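Local atomic coordinates of racemase, putative (Roseobacter denitrificans, PDB entry 3TCS), a protein that probably acts as a magnesium-dependent racemase or hydro-lyase of the mandelate racemase/muconate lactonizing enzyme family, and binds magnesium and D-alanine. Residues I216-M221 and C228-P233. Sequence-based numbering, arbitrary orientation.
Sequences IEVGHM and CHFEEP. With MG (magnesium ion), chain J; DAL (D-alanine), chain L.
Phe230 holds CG anti to its backbone nitrogen (chi1 -170°), and Val218 does the same with CG1 (chi1 175°). These torsions bring the ring and the methyl together where helix 212-224 lies against strand 229-231. The two elements belong to a beta-alpha-beta unit of the TIM barrel. Val218 CG1 meets Phe230 CZ at 4.0 Å, and the two side chains cross at about a right angle. Gly219 has no side chain, and the ring comes up to its backbone, with Phe230 CE2 3.9 Å from Gly219 N. Pro233 CB lies over one face of the ring, toward the rim. Leu249 and Ile204 also touch Phe230. Cutting Phe230 back to an alanine would probably leave a gap between helix and strand, with Val218 CG1 and the Gly219 backbone lacking the ring they pack on. The next residue, Glu231, belongs to the magnesium and D-alanine site. It binds magnesium together with Asp205 and Glu257. Its OE1 forms a salt bridge with Lys167 and accepts a nearly straight hydrogen bond (172°) from His229 NE2, on the anti side of the carboxylate. A metal-bound water is hydrogen-bonded to Glu232 OE1. Glu231 OE2 sits 2.0 Å from the magnesium and 3.0 Å from the D-alanine N.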
ATOM      1  N   ILE B 216       7.935  19.876 -18.906  1.00 12.59           N
ATOM      2  CA  ILE B 216       9.016  20.824 -19.146  1.00 12.38           C
ATOM      3  C   ILE B 216       8.485  22.047 -19.896  1.00 13.28           C
ATOM      4  O   ILE B 216       8.920  23.174 -19.644  1.00 12.49           O
ATOM      5  CB  ILE B 216      10.173  20.151 -19.919  1.00 13.11           C
ATOM      6  CG1 ILE B 216      10.826  19.087 -19.025  1.00 14.47           C
ATOM      7  CG2 ILE B 216      11.203  21.200 -20.339  1.00 14.41           C
ATOM      8  CD1 ILE B 216      11.819  18.175 -19.737  1.00 14.08           C
ATOM      9  N   GLU B 217       7.537  21.831 -20.808  1.00 13.92           N
ATOM     10  CA  GLU B 217       6.938  22.945 -21.544  1.00 15.52           C
ATOM     11  C   GLU B 217       6.177  23.809 -20.543  1.00 14.29           C
ATOM     12  O   GLU B 217       6.259  25.036 -20.569  1.00 12.26           O
ATOM     13  CB  GLU B 217       5.944  22.455 -22.603  1.00 19.47           C
ATOM     14  CG  GLU B 217       6.510  21.548 -23.677  1.00 24.57           C
ATOM     15  CD  GLU B 217       5.517  21.310 -24.809  1.00 28.76           C
ATOM     16  OE1 GLU B 217       4.328  21.042 -24.523  1.00 28.46           O
ATOM     17  OE2 GLU B 217       5.926  21.391 -25.986  1.00 30.95           O
ATOM     18  N   VAL B 218       5.416  23.166 -19.665  1.00 12.60           N
ATOM     19  CA  VAL B 218       4.667  23.911 -18.664  1.00 11.81           C
ATOM     20  C   VAL B 218       5.652  24.602 -17.721  1.00 10.72           C
ATOM     21  O   VAL B 218       5.423  25.732 -17.301  1.00 11.31           O
ATOM     22  CB  VAL B 218       3.723  22.985 -17.862  1.00 10.05           C
ATOM     23  CG1 VAL B 218       3.050  23.763 -16.734  1.00 10.10           C
ATOM     24  CG2 VAL B 218       2.666  22.407 -18.791  1.00 10.86           C
ATOM     25  N   GLY B 219       6.755  23.921 -17.413  1.00 10.40           N
ATOM     26  CA  GLY B 219       7.762  24.490 -16.531  1.00  9.98           C
ATOM     27  C   GLY B 219       8.306  25.804 -17.064  1.00 10.37           C
ATOM     28  O   GLY B 219       8.553  26.747 -16.311  1.00  9.61           O
ATOM     29  N   HIS B 220       8.499  25.870 -18.374  1.00 11.20           N
ATOM     30  CA  HIS B 220       9.005  27.086 -18.999  1.00 12.77           C
ATOM     31  C   HIS B 220       8.008  28.234 -18.840  1.00 12.35           C
ATOM     32  O   HIS B 220       8.400  29.378 -18.627  1.00 11.62           O
ATOM     33  CB  HIS B 220       9.307  26.816 -20.474  1.00 15.60           C
ATOM     34  CG  HIS B 220      10.497  25.931 -20.682  1.00 18.91           C
ATOM     35  ND1 HIS B 220      10.718  25.233 -21.850  1.00 23.17           N
ATOM     36  CD2 HIS B 220      11.540  25.640 -19.868  1.00 20.76           C
ATOM     37  CE1 HIS B 220      11.845  24.549 -21.746  1.00 22.89           C
ATOM     38  NE2 HIS B 220      12.364  24.779 -20.553  1.00 21.31           N
ATOM     39  N   MET B 221       6.718  27.928 -18.931  1.00 12.10           N
ATOM     40  CA  MET B 221       5.702  28.963 -18.761  1.00 13.74           C
ATOM     41  C   MET B 221       5.733  29.474 -17.327  1.00 12.03           C
ATOM     42  O   MET B 221       5.598  30.670 -17.082  1.00 12.07           O
ATOM     43  CB  MET B 221       4.306  28.418 -19.062  1.00 15.83           C
ATOM     44  CG  MET B 221       4.126  27.893 -20.471  1.00 20.67           C
ATOM     45  SD  MET B 221       2.382  27.571 -20.815  1.00 29.84           S
ATOM     46  CE  MET B 221       2.173  25.961 -20.097  1.00 24.39           C
ATOM     47  N   CYS B 228       7.616  29.865  -8.319  1.00 10.90           N
ATOM     48  CA  CYS B 228       8.783  29.304  -7.642  1.00 11.35           C
ATOM     49  C   CYS B 228       8.604  27.873  -7.158  1.00 10.81           C
ATOM     50  O   CYS B 228       9.491  27.333  -6.502  1.00 11.08           O
ATOM     51  CB  CYS B 228       9.133  30.173  -6.437  1.00 13.69           C
ATOM     52  SG  CYS B 228       7.834  30.191  -5.168  1.00 22.67           S
ATOM     53  N   HIS B 229       7.492  27.242  -7.517  1.00  9.47           N
ATOM     54  CA  HIS B 229       7.205  25.899  -7.019  1.00  9.24           C
ATOM     55  C   HIS B 229       6.333  25.128  -8.021  1.00  8.12           C
ATOM     56  O   HIS B 229       5.219  25.538  -8.316  1.00  9.47           O
ATOM     57  CB  HIS B 229       6.511  26.108  -5.662  1.00  9.15           C
ATOM     58  CG  HIS B 229       6.049  24.863  -4.976  1.00 10.50           C
ATOM     59  ND1 HIS B 229       6.483  24.518  -3.715  1.00 10.83           N
ATOM     60  CD2 HIS B 229       5.079  23.975  -5.295  1.00 10.89           C
ATOM     61  CE1 HIS B 229       5.793  23.480  -3.283  1.00 10.95           C
ATOM     62  NE2 HIS B 229       4.932  23.130  -4.221  1.00 11.87           N
ATOM     63  N   PHE B 230       6.866  24.029  -8.555  1.00  6.54           N
ATOM     64  CA  PHE B 230       6.165  23.189  -9.532  1.00  6.87           C
ATOM     65  C   PHE B 230       5.994  21.807  -8.902  1.00  8.08           C
ATOM     66  O   PHE B 230       6.922  20.989  -8.887  1.00  7.56           O
ATOM     67  CB  PHE B 230       6.994  23.108 -10.824  1.00  6.97           C
ATOM     68  CG  PHE B 230       6.278  22.463 -11.988  1.00  7.26           C
ATOM     69  CD1 PHE B 230       4.923  22.153 -11.921  1.00  8.68           C
ATOM     70  CD2 PHE B 230       6.967  22.192 -13.165  1.00  9.14           C
ATOM     71  CE1 PHE B 230       4.264  21.582 -13.016  1.00  7.80           C
ATOM     72  CE2 PHE B 230       6.324  21.624 -14.264  1.00  6.32           C
ATOM     73  CZ  PHE B 230       4.971  21.319 -14.191  1.00  8.57           C
ATOM     74  N   GLU B 231       4.793  21.548  -8.395  1.00  7.28           N
ATOM     75  CA  GLU B 231       4.515  20.300  -7.699  1.00  7.85           C
ATOM     76  C   GLU B 231       3.951  19.135  -8.503  1.00  8.37           C
ATOM     77  O   GLU B 231       3.042  19.304  -9.323  1.00  9.90           O
ATOM     78  CB  GLU B 231       3.580  20.592  -6.521  1.00  7.45           C
ATOM     79  CG  GLU B 231       3.416  19.446  -5.533  1.00 10.98           C
ATOM     80  CD  GLU B 231       2.715  19.894  -4.258  1.00 11.73           C
ATOM     81  OE1 GLU B 231       2.860  21.080  -3.895  1.00 11.78           O
ATOM     82  OE2 GLU B 231       2.042  19.065  -3.611  1.00  9.83           O
ATOM     83  N   GLU B 232       4.507  17.954  -8.236  1.00  6.49           N
ATOM     84  CA  GLU B 232       4.091  16.696  -8.854  1.00  8.08           C
ATOM     85  C   GLU B 232       3.790  16.823 -10.345  1.00  9.24           C
ATOM     86  O   GLU B 232       2.667  16.575 -10.796  1.00  7.97           O
ATOM     87  CB  GLU B 232       2.865  16.162  -8.108  1.00  8.40           C
ATOM     88  CG  GLU B 232       2.650  14.669  -8.240  1.00  8.08           C
ATOM     89  CD  GLU B 232       1.522  14.178  -7.347  1.00 11.42           C
ATOM     90  OE1 GLU B 232       1.589  14.429  -6.127  1.00 12.15           O
ATOM     91  OE2 GLU B 232       0.574  13.546  -7.862  1.00 12.06           O
ATOM     92  N   PRO B 233       4.800  17.205 -11.137  1.00  8.70           N
ATOM     93  CA  PRO B 233       4.603  17.359 -12.579  1.00  8.99           C
ATOM     94  C   PRO B 233       4.219  16.070 -13.301  1.00 11.61           C
ATOM     95  O   PRO B 233       3.386  16.092 -14.209  1.00 10.98           O
ATOM     96  CB  PRO B 233       5.946  17.906 -13.054  1.00  9.78           C
ATOM     97  CG  PRO B 233       6.919  17.314 -12.079  1.00  9.56           C
ATOM     98  CD  PRO B 233       6.196  17.485 -10.762  1.00  9.36           C
TER
HETATM   99 MG    MG J 368       0.272  18.234  -4.098  1.00 10.98          MG
HETATM  100  N   DAL L 370      -0.603  19.531  -2.322  1.00 11.02           N
HETATM  101  CA  DAL L 370      -1.973  19.510  -2.866  1.00 13.70           C
HETATM  102  CB  DAL L 370      -2.986  19.838  -1.778  1.00  9.29           C
HETATM  103  C   DAL L 370      -2.273  18.158  -3.420  1.00 13.37           C
HETATM  104  O   DAL L 370      -1.610  17.713  -4.300  1.00 20.29           O
HETATM  105  O   HOH W   1       0.548  16.979  -5.759  1.00 10.81           O